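Local coordinates for protein ribokinase, putative (Burkholderia thailandensis, PDB 3B1Q) that probably phosphorylates nucleosides such as inosine, as a nucleoside kinase of the ribokinase (pfkB) family that also binds AMP and ADP, at residues R93-T98 with P119-Q124; D12-F17 with R43-G48. All blocks are in the same frame, centred on the assembly; numbering follows the deposited sequence. Where two conformers were deposited one is given.

Interaction 1. Residues R93-T98 with P119-Q124. With NOS (inosine), chain G.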
ATOM      1  N   ARG A  93     -21.885  12.205  -7.353  1.00 13.13           N
ATOM      2  CA  ARG A  93     -21.373  13.506  -7.749  1.00 15.77           C
ATOM      3  C   ARG A  93     -19.921  13.371  -8.141  1.00 15.23           C
ATOM      4  O   ARG A  93     -19.157  12.723  -7.437  1.00 15.44           O
ATOM      5  CB  ARG A  93     -21.523  14.484  -6.583  1.00 17.54           C
ATOM      6  CG  ARG A  93     -23.006  14.792  -6.336  1.00 25.84           C
ATOM      7  CD  ARG A  93     -23.569  15.859  -7.295  1.00 34.94           C
ATOM      8  NE  ARG A  93     -22.948  17.159  -7.056  1.00 40.74           N
ATOM      9  CZ  ARG A  93     -23.289  18.003  -6.071  1.00 42.98           C
ATOM     10  NH1 ARG A  93     -22.640  19.155  -5.945  1.00 44.97           N
ATOM     11  NH2 ARG A  93     -24.278  17.710  -5.217  1.00 41.17           N
ATOM     12  N   VAL A  94     -19.558  13.982  -9.278  1.00 14.43           N
ATOM     13  CA  VAL A  94     -18.194  13.772  -9.817  1.00 15.02           C
ATOM     14  C   VAL A  94     -17.510  15.126  -9.658  1.00 16.10           C
ATOM     15  O   VAL A  94     -17.951  16.147 -10.256  1.00 17.69           O
ATOM     16  CB  VAL A  94     -18.263  13.370 -11.273  1.00 15.24           C
ATOM     17  CG1 VAL A  94     -16.783  13.292 -11.861  1.00 15.46           C
ATOM     18  CG2 VAL A  94     -18.960  12.076 -11.424  1.00 15.05           C
ATOM     19  N   LEU A  95     -16.434  15.168  -8.864  1.00 15.62           N
ATOM     20  CA  LEU A  95     -15.815  16.458  -8.486  1.00 16.49           C
ATOM     21  C   LEU A  95     -14.680  16.805  -9.429  1.00 17.25           C
ATOM     22  O   LEU A  95     -13.807  15.998  -9.618  1.00 15.80           O
ATOM     23  CB  LEU A  95     -15.266  16.355  -7.076  1.00 17.53           C
ATOM     24  CG  LEU A  95     -16.335  15.909  -6.068  1.00 20.96           C
ATOM     25  CD1 LEU A  95     -15.768  16.144  -4.727  1.00 25.69           C
ATOM     26  CD2 LEU A  95     -17.591  16.758  -6.216  1.00 27.58           C
ATOM     27  N   PRO A  96     -14.742  17.972 -10.091  1.00 18.45           N
ATOM     28  CA  PRO A  96     -13.695  18.349 -11.032  1.00 18.72           C
ATOM     29  C   PRO A  96     -12.296  18.342 -10.397  1.00 17.68           C
ATOM     30  O   PRO A  96     -12.161  18.665  -9.199  1.00 19.28           O
ATOM     31  CB  PRO A  96     -14.064  19.807 -11.410  1.00 21.55           C
ATOM     32  CG  PRO A  96     -15.618  19.828 -11.274  1.00 22.18           C
ATOM     33  CD  PRO A  96     -15.842  18.973 -10.020  1.00 19.28           C
ATOM     34  N   ASP A  97     -11.315  17.956 -11.219  1.00 18.55           N
ATOM     35  CA  ASP A  97      -9.887  18.158 -10.851  1.00 19.33           C
ATOM     36  C   ASP A  97      -9.493  17.337  -9.607  1.00 18.20           C
ATOM     37  O   ASP A  97      -8.571  17.747  -8.857  1.00 20.35           O
ATOM     38  CB  ASP A  97      -9.605  19.637 -10.550  1.00 22.45           C
ATOM     39  CG  ASP A  97      -9.996  20.584 -11.702  1.00 21.82           C
ATOM     40  OD1 ASP A  97     -10.430  21.701 -11.347  1.00 28.60           O
ATOM     41  OD2 ASP A  97      -9.866  20.178 -12.877  1.00 26.75           O
ATOM     42  N   THR A  98     -10.203  16.251  -9.344  1.00 17.26           N
ATOM     43  CA  THR A  98     -10.082  15.445  -8.095  1.00 17.10           C
ATOM     44  C   THR A  98      -9.919  13.996  -8.491  1.00 16.21           C
ATOM     45  O   THR A  98     -10.448  13.544  -9.500  1.00 15.56           O
ATOM     46  CB  THR A  98     -11.382  15.623  -7.215  1.00 15.50           C
ATOM     47  OG1 THR A  98     -11.469  17.046  -6.890  1.00 20.15           O
ATOM     48  CG2 THR A  98     -11.317  14.909  -5.879  1.00 17.98           C
ATOM     49  N   PRO A 119      -8.497   8.723   0.375  1.00 17.81           N
ATOM     50  CA  PRO A 119      -9.906   9.042   0.177  1.00 16.32           C
ATOM     51  C   PRO A 119     -10.218   9.883  -1.077  1.00 15.74           C
ATOM     52  O   PRO A 119     -11.341   9.785  -1.618  1.00 14.01           O
ATOM     53  CB  PRO A 119     -10.256   9.834   1.418  1.00 19.48           C
ATOM     54  CG  PRO A 119      -8.892  10.321   2.004  1.00 19.85           C
ATOM     55  CD  PRO A 119      -7.917   9.301   1.608  1.00 19.08           C
ATOM     56  N   GLY A 120      -9.278  10.748  -1.466  1.00 15.42           N
ATOM     57  CA  GLY A 120      -9.538  11.581  -2.695  1.00 16.85           C
ATOM     58  C   GLY A 120     -10.921  12.265  -2.583  1.00 14.09           C
ATOM     59  O   GLY A 120     -11.218  12.887  -1.565  1.00 14.52           O
ATOM     60  N   ALA A 121     -11.761  12.132  -3.605  1.00 14.49           N
ATOM     61  CA  ALA A 121     -13.097  12.805  -3.596  1.00 14.51           C
ATOM     62  C   ALA A 121     -14.006  12.409  -2.445  1.00 13.75           C
ATOM     63  O   ALA A 121     -14.962  13.147  -2.136  1.00 14.84           O
ATOM     64  CB  ALA A 121     -13.841  12.516  -4.954  1.00 15.13           C
ATOM     65  N   MET A 122     -13.773  11.265  -1.803  1.00 12.66           N
ATOM     66  CA  MET A 122     -14.559  10.910  -0.655  1.00 12.90           C
ATOM     67  C   MET A 122     -14.556  11.976   0.436  1.00 14.53           C
ATOM     68  O   MET A 122     -15.551  12.099   1.147  1.00 15.85           O
ATOM     69  CB  MET A 122     -14.076   9.557  -0.100  1.00 12.56           C
ATOM     70  CG  MET A 122     -15.039   9.010   0.954  1.00 14.25           C
ATOM     71  SD  MET A 122     -14.425   7.514   1.819  1.00 15.39           S
ATOM     72  CE  MET A 122     -13.286   8.233   2.995  1.00 13.42           C
ATOM     73  N   MET A 123     -13.446  12.726   0.557  1.00 15.58           N
ATOM     74  CA  MET A 123     -13.329  13.759   1.596  0.50 17.09           C
ATOM     75  C   MET A 123     -14.349  14.879   1.412  1.00 17.13           C
ATOM     76  O   MET A 123     -14.562  15.676   2.329  1.00 19.06           O
ATOM     77  CB  MET A 123     -11.914  14.311   1.636  0.50 19.82           C
ATOM     78  CG  MET A 123     -10.872  13.265   2.002  0.50 19.87           C
ATOM     79  SD  MET A 123     -11.300  12.460   3.572  0.50 24.90           S
ATOM     80  CE  MET A 123     -10.799  13.674   4.803  0.50 23.52           C
ATOM     81  N   GLN A 124     -14.978  14.915   0.233  1.00 16.73           N
ATOM     82  CA  GLN A 124     -15.997  15.930  -0.099  1.00 16.47           C
ATOM     83  C   GLN A 124     -17.379  15.305  -0.126  1.00 14.75           C
ATOM     84  O   GLN A 124     -18.292  15.887  -0.692  1.00 15.74           O
ATOM     85  CB  GLN A 124     -15.682  16.634  -1.451  1.00 18.06           C
ATOM     86  CG  GLN A 124     -14.496  17.508  -1.308  1.00 24.76           C
ATOM     87  CD  GLN A 124     -14.696  18.540  -0.239  1.00 34.05           C
ATOM     88  OE1 GLN A 124     -13.851  18.695   0.640  1.00 42.36           O
ATOM     89  NE2 GLN A 124     -15.826  19.249  -0.285  1.00 37.50           N
TER
HETATM   90  N9  NOS G 401     -12.978   0.995   2.166  1.00 13.61           N
HETATM   91  C4  NOS G 401     -13.339   2.152   2.709  1.00 12.69           C
HETATM   92  N3  NOS G 401     -14.367   3.025   2.513  1.00 13.15           N
HETATM   93  C2  NOS G 401     -14.469   4.141   3.252  1.00 13.14           C
HETATM   94  N1  NOS G 401     -13.554   4.444   4.199  1.00 14.80           N
HETATM   95  C6  NOS G 401     -12.476   3.653   4.443  1.00 16.81           C
HETATM   96  O6  NOS G 401     -11.567   3.955   5.361  1.00 17.44           O
HETATM   97  C5  NOS G 401     -12.296   2.420   3.704  1.00 13.47           C
HETATM   98  N7  NOS G 401     -11.434   1.394   3.687  1.00 14.01           N
HETATM   99  C8  NOS G 401     -11.861   0.532   2.740  1.00 14.95           C
HETATM  100  C5' NOS G 401     -15.113  -3.134   1.633  1.00 14.35           C
HETATM  101  O5' NOS G 401     -16.263  -2.936   2.513  1.00 17.63           O
HETATM  102  C4' NOS G 401     -14.894  -1.770   0.960  1.00 13.50           C
HETATM  103  O4' NOS G 401     -14.396  -0.753   1.900  1.00 15.86           O
HETATM  104  C1' NOS G 401     -13.820   0.308   1.142  1.00 16.39           C
HETATM  105  C2' NOS G 401     -13.063  -0.440   0.058  1.00 14.80           C
HETATM  106  O2' NOS G 401     -13.047   0.427  -1.078  1.00 14.46           O
HETATM  107  C3' NOS G 401     -13.789  -1.759  -0.108  1.00 14.00           C
HETATM  108  O3' NOS G 401     -14.298  -1.984  -1.438  1.00 13.96           O
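Thr98 CG2 and Leu95 CD1 are the two methyl groups that meet the 3-10 segment beginning at Ala121. Thr98 CG2 packs on Ala121 and lies 3.6 Å from Ala121 CB. The threonine torsion sets this up, with CG2 anti to the backbone N and OG1 beside that N (chi1 -61°). OG1 therefore turns back to its own segment and bonds Pro96 O at 2.9 Å, approaching from above the carbonyl plane. This bond lies within the type II turn Leu95 to Thr98 and helps fix the rotation of the Thr98 side chain. Leu95 CD1 reaches Ala121 CB at 4.1 Å. It also presses on the aliphatic base of Gln124, 3.3 Å from Gln124 CB, which is close for two carbons. These two side chains cross at about a right angle, and the bent chain of Gln124 carries its amide away from the leucine. The contact between the segments is apolar. The turn is held from within by Met122 N to Pro119 O at 2.9 Å and Gln124 N to Ala121 O at 3.0 Å. Ala121 O also accepts a bond from Thr69 OG1. Met122 extends to the other side of the turn, and its SD lies 3.7 Å from inosine C2. The arrangement joins strand 88-95, outermost within this chain in the large sheet of a ribokinase-like fold, to a turn bordering the nucleoside base site.

Interaction 2. Residues D12-F17 with R43-G48. With NOS (inosine), chain G.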
ATOM      1  N   ASP A  12     -10.466  -0.533  -5.869  1.00 12.82           N
ATOM      2  CA  ASP A  12      -9.743  -1.384  -4.924  1.00 12.11           C
ATOM      3  C   ASP A  12      -8.552  -2.043  -5.587  1.00 15.03           C
ATOM      4  O   ASP A  12      -8.630  -2.465  -6.736  1.00 16.86           O
ATOM      5  CB  ASP A  12     -10.633  -2.483  -4.317  1.00 11.10           C
ATOM      6  CG  ASP A  12     -11.700  -1.955  -3.379  1.00 14.46           C
ATOM      7  OD1 ASP A  12     -11.672  -0.781  -2.948  1.00 14.24           O
ATOM      8  OD2 ASP A  12     -12.562  -2.774  -3.042  1.00 14.43           O
ATOM      9  N   ASN A  13      -7.429  -2.069  -4.884  1.00 15.38           N
ATOM     10  CA  ASN A  13      -6.241  -2.691  -5.424  1.00 16.57           C
ATOM     11  C   ASN A  13      -5.878  -3.737  -4.389  1.00 19.40           C
ATOM     12  O   ASN A  13      -5.375  -3.387  -3.309  1.00 19.36           O
ATOM     13  CB  ASN A  13      -5.166  -1.645  -5.534  1.00 18.43           C
ATOM     14  CG  ASN A  13      -5.616  -0.476  -6.398  1.00 21.37           C
ATOM     15  OD1 ASN A  13      -5.494  -0.522  -7.621  1.00 22.01           O
ATOM     16  ND2 ASN A  13      -6.129   0.601  -5.755  1.00 20.76           N
ATOM     17  N   ILE A  14      -6.125  -5.005  -4.731  1.00 18.38           N
ATOM     18  CA  ILE A  14      -6.149  -6.084  -3.740  1.00 18.32           C
ATOM     19  C   ILE A  14      -4.955  -6.991  -3.936  1.00 21.09           C
ATOM     20  O   ILE A  14      -4.630  -7.439  -5.057  1.00 19.09           O
ATOM     21  CB  ILE A  14      -7.479  -6.882  -3.884  1.00 16.72           C
ATOM     22  CG1 ILE A  14      -8.667  -5.948  -3.708  1.00 15.12           C
ATOM     23  CG2 ILE A  14      -7.543  -8.011  -2.809  1.00 16.93           C
ATOM     24  CD1 ILE A  14      -9.968  -6.585  -4.190  1.00 19.14           C
ATOM     25  N   MET A  15      -4.219  -7.188  -2.824  1.00 23.15           N
ATOM     26  CA  MET A  15      -2.925  -7.880  -2.823  1.00 26.83           C
ATOM     27  C   MET A  15      -2.965  -8.920  -1.712  1.00 27.56           C
ATOM     28  O   MET A  15      -3.700  -8.747  -0.734  1.00 28.32           O
ATOM     29  CB  MET A  15      -1.778  -6.886  -2.556  1.00 27.65           C
ATOM     30  CG  MET A  15      -1.757  -5.666  -3.496  1.00 29.69           C
ATOM     31  SD  MET A  15      -0.736  -4.302  -2.887  1.00 33.04           S
ATOM     32  CE  MET A  15      -1.945  -3.369  -1.960  1.00 31.45           C
ATOM     33  N   THR A  16      -2.269 -10.039  -1.897  1.00 32.60           N
ATOM     34  CA  THR A  16      -2.193 -11.028  -0.823  1.00 34.14           C
ATOM     35  C   THR A  16      -0.822 -10.924  -0.167  1.00 36.56           C
ATOM     36  O   THR A  16       0.175 -10.592  -0.805  1.00 36.48           O
ATOM     37  CB  THR A  16      -2.463 -12.481  -1.298  1.00 35.54           C
ATOM     38  OG1 THR A  16      -1.587 -12.799  -2.386  1.00 35.72           O
ATOM     39  CG2 THR A  16      -3.946 -12.676  -1.701  1.00 34.06           C
ATOM     40  N   PHE A  17      -0.791 -11.217   1.129  1.00 39.08           N
ATOM     41  CA  PHE A  17       0.501 -11.373   1.801  1.00 42.57           C
ATOM     42  C   PHE A  17       0.608 -12.801   2.350  1.00 44.99           C
ATOM     43  O   PHE A  17      -0.225 -13.227   3.169  1.00 44.66           O
ATOM     44  CB  PHE A  17       0.652 -10.304   2.896  1.00 42.59           C
ATOM     45  CG  PHE A  17       1.875 -10.491   3.784  1.00 45.53           C
ATOM     46  CD1 PHE A  17       3.162 -10.279   3.284  1.00 47.61           C
ATOM     47  CD2 PHE A  17       1.720 -10.897   5.109  1.00 47.73           C
ATOM     48  CE1 PHE A  17       4.276 -10.463   4.083  1.00 52.38           C
ATOM     49  CE2 PHE A  17       2.832 -11.089   5.924  1.00 49.35           C
ATOM     50  CZ  PHE A  17       4.114 -10.871   5.403  1.00 53.23           C
ATOM     51  N   ARG A  43      -4.648  -7.210  -7.954  1.00 22.44           N
ATOM     52  CA  ARG A  43      -5.814  -7.187  -8.885  1.00 20.06           C
ATOM     53  C   ARG A  43      -6.604  -5.912  -8.624  1.00 19.49           C
ATOM     54  O   ARG A  43      -6.955  -5.566  -7.455  1.00 19.90           O
ATOM     55  CB  ARG A  43      -6.703  -8.412  -8.602  1.00 18.68           C
ATOM     56  CG  ARG A  43      -6.061  -9.713  -8.914  1.00 22.34           C
ATOM     57  CD  ARG A  43      -7.034 -10.791  -8.595  1.00 26.09           C
ATOM     58  NE  ARG A  43      -6.480 -12.060  -9.026  1.00 25.39           N
ATOM     59  CZ  ARG A  43      -5.653 -12.819  -8.319  1.00 27.93           C
ATOM     60  NH1 ARG A  43      -5.294 -12.480  -7.081  1.00 30.91           N
ATOM     61  NH2 ARG A  43      -5.220 -13.944  -8.831  1.00 30.92           N
ATOM     62  N   ARG A  44      -6.931  -5.171  -9.698  1.00 18.15           N
ATOM     63  CA  ARG A  44      -7.756  -3.994  -9.558  1.00 17.99           C
ATOM     64  C   ARG A  44      -9.242  -4.351  -9.713  1.00 16.66           C
ATOM     65  O   ARG A  44      -9.586  -5.209 -10.552  1.00 16.45           O
ATOM     66  CB  ARG A  44      -7.344  -3.033 -10.669  1.00 17.67           C
ATOM     67  CG  ARG A  44      -5.894  -2.682 -10.575  1.00 24.97           C
ATOM     68  CD  ARG A  44      -5.634  -1.315 -11.212  1.00 31.13           C
ATOM     69  NE  ARG A  44      -6.182  -0.301 -10.316  1.00 33.34           N
ATOM     70  CZ  ARG A  44      -6.514   0.928 -10.680  1.00 35.60           C
ATOM     71  NH1 ARG A  44      -6.331   1.307 -11.948  1.00 38.62           N
ATOM     72  NH2 ARG A  44      -7.055   1.756  -9.780  1.00 29.50           N
ATOM     73  N   GLU A  45     -10.086  -3.783  -8.865  1.00 13.17           N
ATOM     74  CA  GLU A  45     -11.481  -4.123  -8.815  1.00 13.66           C
ATOM     75  C   GLU A  45     -12.327  -2.897  -8.491  1.00 14.59           C
ATOM     76  O   GLU A  45     -11.871  -1.967  -7.798  1.00 14.87           O
ATOM     77  CB  GLU A  45     -11.737  -5.235  -7.730  1.00 13.42           C
ATOM     78  CG  GLU A  45     -10.792  -6.483  -7.838  1.00 16.32           C
ATOM     79  CD  GLU A  45     -11.085  -7.421  -8.966  1.00 19.78           C
ATOM     80  OE1 GLU A  45     -12.062  -7.161  -9.709  1.00 18.56           O
ATOM     81  OE2 GLU A  45     -10.287  -8.402  -9.189  1.00 19.94           O
ATOM     82  N   PHE A  46     -13.603  -2.913  -8.925  1.00 10.88           N
ATOM     83  CA  PHE A  46     -14.536  -1.884  -8.484  1.00 12.12           C
ATOM     84  C   PHE A  46     -14.963  -2.114  -7.065  1.00 11.95           C
ATOM     85  O   PHE A  46     -15.293  -3.260  -6.645  1.00 13.30           O
ATOM     86  CB  PHE A  46     -15.757  -1.870  -9.392  1.00 10.63           C
ATOM     87  CG  PHE A  46     -15.443  -1.485 -10.798  1.00 12.31           C
ATOM     88  CD1 PHE A  46     -15.381  -0.139 -11.185  1.00 14.68           C
ATOM     89  CD2 PHE A  46     -15.247  -2.493 -11.765  1.00 14.22           C
ATOM     90  CE1 PHE A  46     -15.116   0.193 -12.512  1.00 12.00           C
ATOM     91  CE2 PHE A  46     -14.968  -2.165 -13.099  1.00 15.65           C
ATOM     92  CZ  PHE A  46     -14.908  -0.816 -13.456  1.00 14.19           C
ATOM     93  N   GLY A  47     -14.950  -1.012  -6.284  1.00 10.79           N
ATOM     94  CA  GLY A  47     -15.207  -1.179  -4.820  1.00 11.09           C
ATOM     95  C   GLY A  47     -15.829   0.059  -4.229  1.00 11.58           C
ATOM     96  O   GLY A  47     -16.556   0.818  -4.915  1.00 11.28           O
ATOM     97  N   GLY A  48     -15.485   0.284  -2.964  1.00 11.03           N
ATOM     98  CA  GLY A  48     -16.212   1.320  -2.194  1.00 11.23           C
ATOM     99  C   GLY A  48     -17.498   0.726  -1.565  1.00 11.14           C
ATOM    100  O   GLY A  48     -18.279   0.007  -2.200  1.00 11.37           O
TER
HETATM  101  N9  NOS G 401     -12.978   0.995   2.166  1.00 13.61           N
HETATM  102  C4  NOS G 401     -13.339   2.152   2.709  1.00 12.69           C
HETATM  103  N3  NOS G 401     -14.367   3.025   2.513  1.00 13.15           N
HETATM  104  C2  NOS G 401     -14.469   4.141   3.252  1.00 13.14           C
HETATM  105  N1  NOS G 401     -13.554   4.444   4.199  1.00 14.80           N
HETATM  106  C6  NOS G 401     -12.476   3.653   4.443  1.00 16.81           C
HETATM  107  O6  NOS G 401     -11.567   3.955   5.361  1.00 17.44           O
HETATM  108  C5  NOS G 401     -12.296   2.420   3.704  1.00 13.47           C
HETATM  109  N7  NOS G 401     -11.434   1.394   3.687  1.00 14.01           N
HETATM  110  C8  NOS G 401     -11.861   0.532   2.740  1.00 14.95           C
HETATM  111  C5' NOS G 401     -15.113  -3.134   1.633  1.00 14.35           C
HETATM  112  O5' NOS G 401     -16.263  -2.936   2.513  1.00 17.63           O
HETATM  113  C4' NOS G 401     -14.894  -1.770   0.960  1.00 13.50           C
HETATM  114  O4' NOS G 401     -14.396  -0.753   1.900  1.00 15.86           O
HETATM  115  C1' NOS G 401     -13.820   0.308   1.142  1.00 16.39           C
HETATM  116  C2' NOS G 401     -13.063  -0.440   0.058  1.00 14.80           C
HETATM  117  O2' NOS G 401     -13.047   0.427  -1.078  1.00 14.46           O
HETATM  118  C3' NOS G 401     -13.789  -1.759  -0.108  1.00 14.00           C
HETATM  119  O3' NOS G 401     -14.298  -1.984  -1.438  1.00 13.96           O
HETATM  120  O   HOH W   1      -5.362 -10.134  -5.339  1.00 28.66           O
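Asp12 and Gly48 meet across the two segments, and both hold the ribose diol of inosine. Ligand O2' donates to Asp12 OD1 at 2.6 Å, and O3' donates to Asp12 OD2 at a very short 2.5 Å. Gly48 N donates to the same O3' at 3.0 Å and more weakly to O2'. Gly47 has no side chain, which leaves room for the carboxylate beside its CA. Behind the site the strands pair antiparallel. Asp12 N bonds Glu45 O at 2.8 Å, and Ile14 N bonds Arg43 O at 2.9 Å; both pairs are reciprocated. At the non-hydrogen-bonded pair between them, Arg44 bends at chi3 (73°), and its NE donates to Asn13 OD1 at 2.8 Å. The two side chains run side by side, their amide and guanidinium planes 10° apart, but the bond is bent (143°). A water links Ile14 O to Arg43 NH1. On the face that carries Asp12, Ile14 CD1 packs across Glu45 CG at 3.7 Å. Asn13 ND2 bonds Gln102 and Ala103, and backbone bonds of Asn13 and Met15 to strand 101-108 place 10-17 between it and 42-47. Gly48 sits at the N-cap position of helix 49-59.

From the N terminus, strand 10-17 comes first. Interaction 2 closes the loop from it to strand 42-47, an outer strand, within this chain, of the small sheet. The chain then enters helix 49-59 and passes through strand 64-71 and helix 76-85 to strand 88-95, an outer strand of the large sheet within this chain. Interaction 1 closes the next loop, whose strands 101-108 and 113-118 belong to the small sheet. It brings the segment following 113-118 back against the end of 88-95. The two loops follow in series and neither nest nor cross. Interactions 1 and 2 do not touch each other, but both touch the same inosine.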